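Local coordinates for catalase-3 (Neurospora crassa, PDB 4AJ9), which catalyses the breakdown of hydrogen peroxide to oxygen and water with a haem cofactor, protecting the mould's cells from peroxide damage, at the interface of chains A and B and the interface of chains A and C. Residues are numbered along the deposited sequence; one frame, centred on the assembly and turned at random. Chains: chain A/B/C, Catalase-3.

Contact 1: the interface of chains A and B. Residues chain A 256-257, 260, 316, 319; chain B 163-164, 166.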
# COMPACT_ATOMS: atom_id res chain seq x y z
N ARG A 256 -30.58 -4.49 -0.63
CA ARG A 256 -29.87 -4.78 0.60
C ARG A 256 -30.78 -4.66 1.82
O ARG A 256 -30.66 -5.44 2.76
CB ARG A 256 -28.56 -3.98 0.73
CG ARG A 256 -28.66 -2.52 1.00
CD ARG A 256 -27.24 -1.98 1.31
NE ARG A 256 -26.30 -2.26 0.22
CZ ARG A 256 -25.07 -1.76 0.15
NH1 ARG A 256 -24.62 -0.96 1.11
NH2 ARG A 256 -24.27 -2.06 -0.87
N GLN A 257 -31.75 -3.74 1.77
CA GLN A 257 -32.74 -3.61 2.84
C GLN A 257 -33.71 -4.80 2.84
O GLN A 257 -34.04 -5.35 3.88
CB GLN A 257 -33.52 -2.30 2.72
CG GLN A 257 -34.47 -2.06 3.89
CD GLN A 257 -33.75 -1.52 5.11
OE1 GLN A 257 -33.08 -0.49 5.04
NE2 GLN A 257 -33.86 -2.22 6.24
N TRP A 260 -31.88 -7.71 4.40
CA TRP A 260 -31.72 -7.43 5.82
C TRP A 260 -33.03 -7.66 6.58
O TRP A 260 -33.03 -8.33 7.61
CB TRP A 260 -31.25 -5.99 6.03
CG TRP A 260 -30.81 -5.72 7.44
CD1 TRP A 260 -31.60 -5.32 8.48
CD2 TRP A 260 -29.49 -5.83 7.96
NE1 TRP A 260 -30.84 -5.17 9.61
CE2 TRP A 260 -29.54 -5.48 9.32
CE3 TRP A 260 -28.26 -6.19 7.40
CZ2 TRP A 260 -28.40 -5.48 10.13
CZ3 TRP A 260 -27.13 -6.19 8.21
CH2 TRP A 260 -27.22 -5.84 9.56
N PRO A 316 -24.82 -9.55 9.09
CA PRO A 316 -23.54 -9.17 9.69
C PRO A 316 -23.73 -8.19 10.84
O PRO A 316 -24.76 -7.51 10.93
CB PRO A 316 -22.79 -8.50 8.53
CG PRO A 316 -23.87 -8.03 7.61
CD PRO A 316 -24.98 -9.04 7.71
N TYR A 319 -20.87 -4.24 8.68
CA TYR A 319 -20.86 -4.42 7.23
C TYR A 319 -19.43 -4.38 6.67
O TYR A 319 -19.03 -5.27 5.93
CB TYR A 319 -21.73 -3.36 6.56
CG TYR A 319 -21.78 -3.44 5.04
CD1 TYR A 319 -20.73 -2.97 4.26
CD2 TYR A 319 -22.89 -3.97 4.40
CE1 TYR A 319 -20.77 -3.04 2.88
CE2 TYR A 319 -22.95 -4.03 3.01
CZ TYR A 319 -21.89 -3.57 2.26
OH TYR A 319 -21.96 -3.64 0.89
N ASP B 163 -24.03 -1.35 10.51
CA ASP B 163 -24.42 -2.76 10.46
C ASP B 163 -24.83 -3.19 9.06
O ASP B 163 -24.40 -4.24 8.59
CB ASP B 163 -25.50 -3.12 11.50
CG ASP B 163 -26.63 -2.12 11.56
OD1 ASP B 163 -26.60 -1.11 10.84
OD2 ASP B 163 -27.56 -2.33 12.38
N ASN B 164 -25.67 -2.40 8.38
CA ASN B 164 -26.21 -2.83 7.09
C ASN B 164 -25.81 -1.95 5.91
O ASN B 164 -26.19 -2.22 4.78
CB ASN B 164 -27.74 -2.96 7.14
CG ASN B 164 -28.44 -1.65 7.44
OD1 ASN B 164 -27.81 -0.59 7.50
ND2 ASN B 164 -29.75 -1.71 7.63
N VAL B 166 -26.87 1.08 5.21
CA VAL B 166 -28.04 1.77 4.70
C VAL B 166 -28.23 3.01 5.58
O VAL B 166 -28.05 2.91 6.79
CB VAL B 166 -29.30 0.87 4.82
CG1 VAL B 166 -30.54 1.59 4.36
CG2 VAL B 166 -29.11 -0.42 4.03
O HOH W 1 -32.00 0.20 7.61
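A water molecule joins A:Gln257 to B:Asn164 across the A/B boundary: the amide oxygen OE1 of A:Gln257 lies 2.9 Å from it, and the amide nitrogen ND2 of B:Asn164 is 3.0 Å away. The same asparagine sets its CB over the six-membered ring of A:Trp260, 3.4 Å from the ring centroid, in a CH-pi contact. Its chi1 of 62° keeps CB over the indole while the amide points on to the water; the two planes stand 70° apart. An amide suits the place because it also accepts: OD1 of B:Asn164 takes the backbone N of B:Val166 at 3.0 Å, the donor well above the carbonyl plane. The broad indole has room besides for the backbone of B:Asp163, whose O is 3.4 Å from CH2 of A:Trp260. Branched B:Val166 serves two neighbours: CG2 lies 3.6 Å from CD of A:Arg256, whose aliphatic stem slides past in the opposite direction, while CG1 approaches A:Gln257 OE1. CB of A:Tyr319 also nears the O of B:Asp163. The loop of chain B thus lies against helix 254-264 and the start of helix 319-324 of chain A; the centre of the patch is about 14 Å from A:His65, the distal histidine.

Contact 2: the interface of chains A and C. Residues chain A 3, 6, 317-318, 321-322; chain C 390-391.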
# COMPACT_ATOMS: atom_id res chain seq x y z
N ARG A 3 -22.54 -17.29 12.71
CA ARG A 3 -21.46 -16.34 13.02
C ARG A 3 -20.67 -16.72 14.27
O ARG A 3 -19.88 -15.92 14.78
CB ARG A 3 -22.03 -14.92 13.22
CG ARG A 3 -22.75 -14.32 12.02
CD ARG A 3 -22.67 -12.79 12.05
NE ARG A 3 -22.63 -12.30 13.43
CZ ARG A 3 -21.67 -11.54 13.94
NH1 ARG A 3 -20.65 -11.13 13.18
NH2 ARG A 3 -21.74 -11.17 15.20
N LEU A 6 -17.05 -15.93 14.92
CA LEU A 6 -16.69 -14.52 14.84
C LEU A 6 -16.80 -13.83 16.20
O LEU A 6 -16.25 -12.75 16.40
CB LEU A 6 -17.55 -13.80 13.79
CG LEU A 6 -17.44 -14.25 12.33
CD1 LEU A 6 -18.31 -13.38 11.44
CD2 LEU A 6 -15.99 -14.22 11.85
N MET A 317 -22.74 -8.12 11.72
CA MET A 317 -22.74 -7.15 12.81
C MET A 317 -22.08 -5.84 12.35
O MET A 317 -22.51 -4.76 12.72
CB MET A 317 -22.00 -7.71 14.02
CG MET A 317 -21.84 -6.72 15.18
SD MET A 317 -21.19 -7.51 16.68
CE MET A 317 -22.62 -8.46 17.20
N ASN A 318 -21.02 -5.97 11.55
CA ASN A 318 -20.36 -4.81 10.96
C ASN A 318 -20.19 -5.04 9.48
O ASN A 318 -19.44 -5.94 9.07
CB ASN A 318 -18.99 -4.55 11.60
CG ASN A 318 -18.36 -3.24 11.12
OD1 ASN A 318 -17.52 -3.24 10.21
ND2 ASN A 318 -18.77 -2.12 11.73
N ALA A 321 -16.41 -4.86 8.02
CA ALA A 321 -15.53 -5.95 8.45
C ALA A 321 -15.87 -7.30 7.82
O ALA A 321 -14.99 -8.12 7.55
CB ALA A 321 -15.54 -6.08 9.96
N GLU A 322 -17.16 -7.52 7.60
CA GLU A 322 -17.67 -8.78 7.07
C GLU A 322 -17.94 -8.68 5.57
O GLU A 322 -17.18 -9.22 4.76
CB GLU A 322 -18.93 -9.20 7.86
CG GLU A 322 -18.59 -9.50 9.32
CD GLU A 322 -19.82 -9.78 10.20
OE1 GLU A 322 -20.49 -10.81 9.99
OE2 GLU A 322 -20.10 -8.97 11.10
N ILE C 390 -14.68 -6.85 15.02
CA ILE C 390 -16.04 -6.61 14.57
C ILE C 390 -16.75 -5.82 15.66
O ILE C 390 -17.02 -6.35 16.73
CB ILE C 390 -16.76 -7.92 14.25
CG1 ILE C 390 -16.10 -8.60 13.05
CG2 ILE C 390 -18.23 -7.67 13.99
CD1 ILE C 390 -16.68 -9.95 12.71
N HIS C 391 -17.00 -4.54 15.40
CA HIS C 391 -17.52 -3.66 16.44
C HIS C 391 -19.00 -3.86 16.64
O HIS C 391 -19.74 -4.00 15.68
CB HIS C 391 -17.25 -2.20 16.10
CG HIS C 391 -15.81 -1.83 16.16
ND1 HIS C 391 -14.93 -2.13 15.14
CD2 HIS C 391 -15.09 -1.19 17.11
CE1 HIS C 391 -13.72 -1.68 15.46
NE2 HIS C 391 -13.79 -1.11 16.66
O HOH W 2 -20.97 -2.56 13.52
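The carboxylate of A:Glu322 touches C:Ile390 with OE2, which lies 3.7 Å from the methyl CG2, the two side chains crossing at about a right angle. OE2 of A:Glu322 also collects two backbone donors from one face of its plane: the N of A:Met317 at 2.8 Å on the syn side and the N of A:Asn318 at 3.2 Å on the anti side. A glutamate suits this place because its acceptor can gather consecutive N-H groups and so hold the turn that C:Ile390 packs on. The guanidinium of A:Arg3, poorly ordered, makes a salt bridge to this carboxylate and has the N of A:Met317 over one face. The amide of A:Asn318 is held at both ends. OD1 of A:Asn318 takes the N of A:Ala321 on a lone pair in the carbonyl plane, at 2.9 Å, the classic cap of a helix start, here helix 319-324.

In this patch of the two-fold A/C interface, which probably helps hold the catalase tetramer together, strand 390-391 of chain C meets segment 317-322 of chain A. C:Ile390 packs among these groups, mostly against carbon: CG1 faces CB of A:Ala321, CD1 reaches CD1 of A:Leu6 at 4.0 Å, and CG2, anti to the backbone N, points to CB of A:Met317 at 3.8 Å. A beta-branched residue reaches several directions from one strand position. Beyond it, a water bonded to the backbone O of A:Met317 and to ND2 of A:Asn318 also lies 2.9 Å from the backbone O of C:His391.

Contact 3: the interface of chains A and B. Residues chain A 148-149, 151-152, 351; chain B 50-51, 54.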
# COMPACT_ATOMS: atom_id res chain seq x y z
N ALA A 148 -10.87 -15.45 -20.61
CA ALA A 148 -10.67 -14.48 -19.53
C ALA A 148 -9.83 -13.28 -19.94
O ALA A 148 -9.89 -12.23 -19.28
CB ALA A 148 -10.00 -15.16 -18.34
N ILE A 149 -9.03 -13.44 -20.99
CA ILE A 149 -8.12 -12.38 -21.39
C ILE A 149 -8.91 -11.14 -21.86
O ILE A 149 -8.42 -10.01 -21.82
CB ILE A 149 -7.07 -12.88 -22.42
CG1 ILE A 149 -5.90 -11.89 -22.52
CG2 ILE A 149 -7.71 -13.16 -23.80
CD1 ILE A 149 -4.63 -12.45 -23.22
N PHE A 151 -11.64 -9.99 -20.43
CA PHE A 151 -12.49 -9.45 -19.37
C PHE A 151 -12.35 -7.92 -19.22
O PHE A 151 -13.36 -7.22 -19.08
CB PHE A 151 -12.23 -10.15 -18.04
CG PHE A 151 -13.25 -9.84 -16.96
CD1 PHE A 151 -14.57 -10.25 -17.10
CD2 PHE A 151 -12.88 -9.19 -15.80
CE1 PHE A 151 -15.50 -9.99 -16.10
CE2 PHE A 151 -13.80 -8.93 -14.80
CZ PHE A 151 -15.12 -9.33 -14.95
N PRO A 152 -11.11 -7.40 -19.25
CA PRO A 152 -10.96 -5.94 -19.18
C PRO A 152 -11.64 -5.22 -20.34
O PRO A 152 -12.09 -4.09 -20.18
CB PRO A 152 -9.44 -5.72 -19.22
CG PRO A 152 -8.85 -7.03 -18.75
CD PRO A 152 -9.80 -8.09 -19.27
N SER A 351 -6.96 -14.05 -11.51
CA SER A 351 -7.44 -12.69 -11.27
C SER A 351 -7.88 -12.43 -9.82
O SER A 351 -7.57 -11.39 -9.24
CB SER A 351 -8.58 -12.37 -12.24
OG SER A 351 -9.11 -11.09 -12.01
N LYS B 50 -1.79 -8.03 -18.55
CA LYS B 50 -3.01 -7.32 -18.91
C LYS B 50 -4.00 -7.40 -17.76
O LYS B 50 -4.54 -6.39 -17.33
CB LYS B 50 -3.64 -7.89 -20.19
CG LYS B 50 -4.97 -7.22 -20.54
CD LYS B 50 -5.59 -7.84 -21.79
CE LYS B 50 -6.87 -7.11 -22.20
NZ LYS B 50 -7.46 -7.72 -23.43
N LEU B 51 -4.22 -8.60 -17.23
CA LEU B 51 -5.16 -8.76 -16.12
C LEU B 51 -4.63 -8.18 -14.82
O LEU B 51 -5.42 -7.71 -14.01
CB LEU B 51 -5.59 -10.22 -15.93
CG LEU B 51 -6.86 -10.61 -16.72
CD1 LEU B 51 -8.07 -9.86 -16.18
CD2 LEU B 51 -6.70 -10.37 -18.24
N PHE B 54 -5.62 -4.56 -14.89
CA PHE B 54 -7.06 -4.49 -14.66
C PHE B 54 -7.38 -4.75 -13.18
O PHE B 54 -8.09 -3.99 -12.53
CB PHE B 54 -7.80 -5.50 -15.54
CG PHE B 54 -9.25 -5.62 -15.21
CD1 PHE B 54 -10.15 -4.68 -15.69
CD2 PHE B 54 -9.71 -6.62 -14.36
CE1 PHE B 54 -11.50 -4.76 -15.37
CE2 PHE B 54 -11.04 -6.70 -14.03
CZ PHE B 54 -11.95 -5.77 -14.54
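B:Lys50 gives its ammonium nitrogen NZ to the backbone O of A:Ile149, a hydrogen bond of 3.0 Å, with the donor tilted 31° from the carbonyl plane. A lysine suits the place because its chain, extended through all four torsions, has the length to cross the boundary, while its CE lies 4.0 Å from CG of A:Pro152. That proline is the knob of the patch: its CG also meets CB of B:Phe54 at 3.7 Å and CD1 of B:Leu51 at 3.9 Å. With CG anti to the backbone N (chi1 172°), the ring of B:Phe54 runs beside the proline and on to A:Phe151. The phenyl planes stand 82° apart: A:Phe151 turns its CD2-CE2 edge obliquely to the rim of the B:Phe54 face near CE2 and CZ, with CD2 of A:Phe151 3.6 Å from CE2 of B:Phe54. Were B:Lys50 replaced by an alanine, the carbonyl of A:Ile149 would probably lose this cross-chain donor and CG of A:Pro152 part of its cover.

Behind these groups, chain A passes from the 3-10 helix 148-150 straight into helix 151-158, whose first turn readily accepts a proline. In chain B, positions 50, 51 and 54 lie along one side of helix 45-55. Near B:Leu51, though barely buried by it, A:Ser351 marks helix 343-360, which also carries A:Tyr352, the proximal haem ligand; the centre of the patch is about 13 Å from the distal A:His65.

Contacts 1 and 2 are neighbours, their C-alpha centres about 12 Å apart, and both draw on one short stretch of chain A, residues 316 to 322. Within helix 319-324, A:Tyr319 faces chain B in contact 1 while A:Ala321 and A:Glu322 face chain C in contact 2, so this segment helps three subunits meet. Contact 3 lies about 31 Å from contact 1 and 32 Å from contact 2, yet joins the same A/B pair as contact 1, so the A/B interface reaches across at least this distance. Repeated by symmetry, such contacts would help hold together the tetramer typical of catalases.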